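Local coordinates for protein ylmH (Streptococcus pneumoniae, PDB 2FPH) that is a cell division protein of a Gram-positive bacterium that probably binds RNA or DNA through an RRM-like domain, at residues Tyr66-Leu71 with Phe83-Gln88; Leu87-Tyr92 with Phe160-Asp165. One frame throughout, in Å; residues are numbered along the deposited sequence.

Contact 1 (Tyr66-Leu71 with Phe83-Gln88)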
loop_
_atom_site.group_PDB
_atom_site.type_symbol
_atom_site.label_atom_id
_atom_site.label_comp_id
_atom_site.label_asym_id
_atom_site.label_seq_id
_atom_site.Cartn_x
_atom_site.Cartn_y
_atom_site.Cartn_z
ATOM N N TYR A 66 5.725 -0.943 -2.955
ATOM C CA TYR A 66 4.346 -0.411 -2.908
ATOM C C TYR A 66 4.217 0.590 -1.773
ATOM O O TYR A 66 4.647 0.361 -0.647
ATOM C CB TYR A 66 3.329 -1.553 -2.802
ATOM C CG TYR A 66 3.435 -2.392 -4.026
ATOM C CD1 TYR A 66 2.994 -1.932 -5.250
ATOM C CD2 TYR A 66 4.083 -3.612 -3.981
ATOM C CE1 TYR A 66 3.178 -2.728 -6.430
ATOM C CE2 TYR A 66 4.305 -4.376 -5.132
ATOM C CZ TYR A 66 3.847 -3.949 -6.316
ATOM O OH TYR A 66 4.093 -4.751 -7.392
ATOM N N VAL A 67 3.523 1.686 -2.055
ATOM C CA VAL A 67 3.345 2.767 -1.102
ATOM C C VAL A 67 1.948 3.288 -1.106
ATOM O O VAL A 67 1.194 3.080 -2.038
ATOM C CB VAL A 67 4.350 3.940 -1.348
ATOM C CG1 VAL A 67 5.737 3.485 -1.214
ATOM C CG2 VAL A 67 4.134 4.565 -2.707
ATOM N N ARG A 68 1.576 3.968 -0.034
ATOM C CA ARG A 68 0.386 4.829 -0.076
ATOM C C ARG A 68 0.814 6.273 0.034
ATOM O O ARG A 68 1.874 6.614 0.608
ATOM C CB ARG A 68 -0.600 4.487 1.046
ATOM C CG ARG A 68 -1.027 3.069 1.125
ATOM C CD ARG A 68 -2.075 2.746 2.196
ATOM N NE ARG A 68 -3.379 3.310 1.866
ATOM C CZ ARG A 68 -4.453 3.192 2.604
ATOM N NH1 ARG A 68 -4.365 2.571 3.744
ATOM N NH2 ARG A 68 -5.639 3.641 2.181
ATOM N N VAL A 69 0.023 7.165 -0.562
ATOM C CA VAL A 69 0.388 8.548 -0.622
ATOM C C VAL A 69 -0.674 9.375 0.016
ATOM O O VAL A 69 -1.894 9.113 -0.109
ATOM C CB VAL A 69 0.642 9.003 -2.138
ATOM C CG1 VAL A 69 0.664 10.499 -2.366
ATOM C CG2 VAL A 69 1.941 8.386 -2.717
ATOM N N LEU A 70 -0.220 10.409 0.683
ATOM C CA LEU A 70 -1.157 11.364 1.253
ATOM C C LEU A 70 -1.039 12.670 0.497
ATOM O O LEU A 70 0.056 13.210 0.306
ATOM C CB LEU A 70 -0.823 11.527 2.707
ATOM C CG LEU A 70 -1.310 10.539 3.711
ATOM C CD1 LEU A 70 -0.499 10.706 4.975
ATOM C CD2 LEU A 70 -2.860 10.866 3.854
ATOM N N LEU A 71 -2.175 13.195 0.031
ATOM C CA LEU A 71 -2.246 14.504 -0.641
ATOM C C LEU A 71 -2.920 15.458 0.329
ATOM O O LEU A 71 -3.939 15.075 0.885
ATOM C CB LEU A 71 -3.055 14.353 -1.934
ATOM C CG LEU A 71 -2.439 13.435 -3.018
ATOM C CD1 LEU A 71 -3.354 13.030 -4.168
ATOM C CD2 LEU A 71 -1.254 14.080 -3.608
ATOM N N PHE A 83 -1.050 7.194 7.196
ATOM C CA PHE A 83 -1.096 6.275 6.049
ATOM C C PHE A 83 -1.928 4.980 6.239
ATOM O O PHE A 83 -2.216 4.208 5.267
ATOM C CB PHE A 83 0.326 5.858 5.613
ATOM C CG PHE A 83 1.184 6.989 5.157
ATOM C CD1 PHE A 83 1.058 7.506 3.881
ATOM C CD2 PHE A 83 2.131 7.565 6.007
ATOM C CE1 PHE A 83 1.823 8.533 3.456
ATOM C CE2 PHE A 83 2.923 8.634 5.561
ATOM C CZ PHE A 83 2.774 9.099 4.255
ATOM N N GLU A 84 -2.344 4.737 7.471
ATOM C CA GLU A 84 -3.260 3.622 7.773
ATOM C C GLU A 84 -2.684 2.296 7.239
ATOM O O GLU A 84 -3.378 1.529 6.550
ATOM C CB GLU A 84 -4.664 3.924 7.225
ATOM C CG GLU A 84 -5.355 5.088 7.925
ATOM C CD GLU A 84 -6.766 5.381 7.485
ATOM O OE1 GLU A 84 -7.415 4.571 6.809
ATOM O OE2 GLU A 84 -7.245 6.499 7.805
ATOM N N ILE A 85 -1.404 2.056 7.531
ATOM C CA ILE A 85 -0.713 0.817 7.126
ATOM C C ILE A 85 -0.369 0.010 8.351
ATOM O O ILE A 85 0.173 0.563 9.321
ATOM C CB ILE A 85 0.578 1.123 6.296
ATOM C CG1 ILE A 85 0.211 1.833 4.973
ATOM C CG2 ILE A 85 1.282 -0.182 5.896
ATOM C CD1 ILE A 85 1.401 2.467 4.289
ATOM N N SER A 86 -0.684 -1.293 8.306
ATOM C CA SER A 86 -0.392 -2.237 9.397
ATOM C C SER A 86 0.676 -3.214 8.875
ATOM O O SER A 86 0.647 -3.587 7.690
ATOM C CB SER A 86 -1.667 -3.001 9.720
ATOM O OG SER A 86 -1.579 -3.846 10.852
ATOM N N LEU A 87 1.637 -3.606 9.702
ATOM C CA LEU A 87 2.522 -4.687 9.312
ATOM C C LEU A 87 1.968 -5.937 9.971
ATOM O O LEU A 87 1.796 -5.952 11.194
ATOM C CB LEU A 87 3.962 -4.470 9.762
ATOM C CG LEU A 87 5.093 -5.442 9.424
ATOM C CD1 LEU A 87 5.410 -5.612 7.987
ATOM C CD2 LEU A 87 6.378 -5.057 10.189
ATOM N N GLN A 88 1.770 -7.000 9.196
ATOM C CA GLN A 88 1.327 -8.278 9.744
ATOM C C GLN A 88 2.389 -9.329 9.514
ATOM O O GLN A 88 2.799 -9.573 8.381
ATOM C CB GLN A 88 -0.000 -8.739 9.084
ATOM C CG GLN A 88 -1.166 -7.794 9.350
ATOM C CD GLN A 88 -1.597 -7.795 10.796
ATOM O OE1 GLN A 88 -1.939 -8.851 11.361
ATOM N NE2 GLN A 88 -1.618 -6.605 11.410
HETATM O O HOH W 1 -7.087 3.077 4.850
#
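The ring of Phe83 carries CD1 of Leu70 over one face, 3.6 Å from the ring centroid and 15° off its normal, a CH-pi contact offset toward the rim beside CE1. CA of Val69 lies at the ring's edge, near its plane, and the ring of Phe61 meets Phe83 edge-to-face. The second flat group, the Arg68 guanidinium, has the carbonyl O of Glu84 at its edge, 3.2 Å from NH1; the O of Phe83 sits obliquely, 3.1 Å from the same nitrogen. Strand 69-72 of the N-terminal region's antiparallel sheet and the residues leading into it here meet the start of strand 85-91 and the loop before it, joining that region to the RRM-like one. A bend at chi3 (70°) swings NE out of line with the extended CB-CG-CD part, and its hydrogen bond goes to the backbone O of Thr33. Water 1 accepts from NH1 at 3.0 Å; it lies so close to OE1 of Glu84 (2.5 Å) that the bridge to the carboxylate is doubtful in detail. On the aliphatic part, CD of Arg68 packs 3.7 Å from CG1 of Ile85 as the two side chains slide past each other in opposite directions.

Contact 2 (Leu87-Tyr92 with Phe160-Asp165)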
loop_
_atom_site.group_PDB
_atom_site.type_symbol
_atom_site.label_atom_id
_atom_site.label_comp_id
_atom_site.label_asym_id
_atom_site.label_seq_id
_atom_site.Cartn_x
_atom_site.Cartn_y
_atom_site.Cartn_z
ATOM N N LEU A 87 1.637 -3.606 9.702
ATOM C CA LEU A 87 2.522 -4.687 9.312
ATOM C C LEU A 87 1.968 -5.937 9.971
ATOM O O LEU A 87 1.796 -5.952 11.194
ATOM C CB LEU A 87 3.962 -4.470 9.762
ATOM C CG LEU A 87 5.093 -5.442 9.424
ATOM C CD1 LEU A 87 5.410 -5.612 7.987
ATOM C CD2 LEU A 87 6.378 -5.057 10.189
ATOM N N GLN A 88 1.770 -7.000 9.196
ATOM C CA GLN A 88 1.327 -8.278 9.744
ATOM C C GLN A 88 2.389 -9.329 9.514
ATOM O O GLN A 88 2.799 -9.573 8.381
ATOM C CB GLN A 88 -0.000 -8.739 9.084
ATOM C CG GLN A 88 -1.166 -7.794 9.350
ATOM C CD GLN A 88 -1.597 -7.795 10.796
ATOM O OE1 GLN A 88 -1.939 -8.851 11.361
ATOM N NE2 GLN A 88 -1.618 -6.605 11.410
ATOM N N GLU A 89 2.818 -9.951 10.615
ATOM C CA GLU A 89 3.618 -11.164 10.533
ATOM C C GLU A 89 2.734 -12.341 10.199
ATOM O O GLU A 89 1.665 -12.523 10.795
ATOM C CB GLU A 89 4.281 -11.483 11.861
ATOM C CG GLU A 89 5.290 -12.601 11.716
ATOM C CD GLU A 89 6.715 -12.125 11.549
ATOM O OE1 GLU A 89 7.027 -10.969 11.922
ATOM O OE2 GLU A 89 7.523 -12.950 11.067
ATOM N N ILE A 90 3.200 -13.149 9.256
ATOM C CA ILE A 90 2.477 -14.358 8.834
ATOM C C ILE A 90 3.134 -15.452 9.645
ATOM O O ILE A 90 4.164 -15.983 9.227
ATOM C CB ILE A 90 2.590 -14.609 7.321
ATOM C CG1 ILE A 90 1.973 -13.443 6.524
ATOM C CG2 ILE A 90 1.825 -15.867 6.926
ATOM C CD1 ILE A 90 2.145 -13.480 5.014
ATOM N N VAL A 91 2.571 -15.702 10.833
ATOM C CA VAL A 91 3.100 -16.666 11.793
ATOM C C VAL A 91 2.784 -18.109 11.334
ATOM O O VAL A 91 1.633 -18.536 11.265
ATOM C CB VAL A 91 2.626 -16.408 13.273
ATOM C CG1 VAL A 91 3.270 -17.377 14.220
ATOM C CG2 VAL A 91 2.992 -14.952 13.717
ATOM N N TYR A 92 3.894 -18.806 11.120
ATOM C CA TYR A 92 4.098 -20.007 10.363
ATOM C C TYR A 92 4.290 -19.927 8.841
ATOM O O TYR A 92 3.521 -20.517 8.085
ATOM C CB TYR A 92 3.182 -21.107 10.755
ATOM C CG TYR A 92 4.035 -22.309 11.085
ATOM C CD1 TYR A 92 4.767 -22.337 12.239
ATOM C CD2 TYR A 92 4.149 -23.379 10.196
ATOM C CE1 TYR A 92 5.554 -23.387 12.552
ATOM C CE2 TYR A 92 4.932 -24.483 10.515
ATOM C CZ TYR A 92 5.629 -24.466 11.693
ATOM O OH TYR A 92 6.395 -25.516 12.030
ATOM N N PHE A 160 6.892 -1.603 12.596
ATOM C CA PHE A 160 7.719 -1.499 11.407
ATOM C C PHE A 160 9.203 -1.528 11.732
ATOM O O PHE A 160 9.987 -1.797 10.848
ATOM C CB PHE A 160 7.344 -0.292 10.547
ATOM C CG PHE A 160 6.117 -0.523 9.723
ATOM C CD1 PHE A 160 4.882 -0.262 10.271
ATOM C CD2 PHE A 160 6.194 -1.026 8.424
ATOM C CE1 PHE A 160 3.731 -0.464 9.551
ATOM C CE2 PHE A 160 5.014 -1.254 7.694
ATOM C CZ PHE A 160 3.801 -0.954 8.280
ATOM N N THR A 161 9.555 -1.256 12.997
ATOM C CA THR A 161 10.884 -1.571 13.561
ATOM C C THR A 161 11.309 -2.988 13.236
ATOM O O THR A 161 12.480 -3.241 12.957
ATOM C CB THR A 161 10.886 -1.552 15.118
ATOM O OG1 THR A 161 10.095 -0.492 15.644
ATOM C CG2 THR A 161 12.308 -1.307 15.659
ATOM N N GLU A 162 10.335 -3.899 13.360
ATOM C CA GLU A 162 10.525 -5.361 13.283
ATOM C C GLU A 162 10.391 -5.884 11.867
ATOM O O GLU A 162 10.158 -7.059 11.651
ATOM C CB GLU A 162 9.475 -6.046 14.152
ATOM C CG GLU A 162 9.991 -6.618 15.449
ATOM C CD GLU A 162 9.022 -7.605 16.050
ATOM O OE1 GLU A 162 8.626 -8.560 15.340
ATOM O OE2 GLU A 162 8.638 -7.417 17.220
ATOM N N LYS A 163 10.619 -5.005 10.904
ATOM C CA LYS A 163 10.165 -5.186 9.539
ATOM C C LYS A 163 11.252 -5.887 8.730
ATOM O O LYS A 163 12.417 -5.497 8.768
ATOM C CB LYS A 163 9.865 -3.799 8.981
ATOM C CG LYS A 163 8.818 -3.726 7.958
ATOM C CD LYS A 163 9.363 -4.031 6.598
ATOM C CE LYS A 163 9.667 -2.771 5.797
ATOM N NZ LYS A 163 11.142 -2.569 5.584
ATOM N N ILE A 164 10.878 -6.926 7.999
ATOM C CA ILE A 164 11.836 -7.698 7.229
ATOM C C ILE A 164 12.370 -6.890 6.048
ATOM O O ILE A 164 11.613 -6.168 5.389
ATOM C CB ILE A 164 11.184 -8.990 6.691
ATOM C CG1 ILE A 164 10.899 -9.966 7.841
ATOM C CG2 ILE A 164 12.069 -9.633 5.635
ATOM C CD1 ILE A 164 10.004 -11.126 7.432
ATOM N N ASP A 165 13.668 -7.044 5.775
ATOM C CA ASP A 165 14.283 -6.580 4.514
ATOM C C ASP A 165 13.273 -6.324 3.397
ATOM O O ASP A 165 13.656 -6.038 2.245
ATOM C CB ASP A 165 15.276 -7.617 3.967
ATOM C CG ASP A 165 16.237 -8.127 5.010
ATOM O OD1 ASP A 165 16.485 -7.390 5.996
ATOM O OD2 ASP A 165 16.789 -9.265 4.941
#
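Strand 85-91, the middle strand of the five-stranded antiparallel sheet of the RRM-like domain, is met here by the C-terminal tail that follows strand 151-157 and starts with a short 3-10 segment at Phe160-Thr161. Leu87 carries most of the contact. Its CB stands over one face of the Phe160 ring, 3.9 Å from the centroid and 15° off the normal, in a CH-pi contact displaced toward the rim; CZ, at 3.8 Å, is the ring atom nearest to CB. The backbone N of Leu87 also lies close to this ring, 3.7 Å from CZ. CG of Leu87 is anti to the backbone N (chi1 -178°); from it CD2 packs 3.6 Å from CG of Lys163. CD1 touches the same methylene from 3.9 Å, and the two side chains cross at about a right angle. This makes the aliphatic base of the lysine an apolar partner of the leucine.

Further along, Glu89 OE1 and Glu162 OE1 approach to 4.5 Å, a like-charge pair whose repulsion is probably eased by Arg158, which forms long, weak ion pairs with both. Glu89 OE1 also accepts a hydrogen bond from Gln130 NE2, and Gln130 ties down the tail as well, through the O of Glu162 and the N of Ile164. Phe160, met edge-to-face by Phe80, and Lys163 both touch Met132 of strand 130-134, while Lys163 and Ile164 reach Leu123 of the outer strand 119-123.

Contacts 1 and 2 share strand 85-91: Leu87 and Gln88 end the second segment of contact 1 and begin the first of contact 2. Their centres lie about 15 Å apart, contact 1 about 5 Å from the centre of the chain and contact 2 about 15 Å. In chain order come 66-71, then 83-88 running into 87-92, and last the tail 160-165. The two touch directly, CG2 of Ile85 packing 3.6 Å from CZ of Phe160. The start of one strand, with the loop before it, thus joins the N-terminal region to the RRM-like domain, and its next residues receive the C-terminal tail.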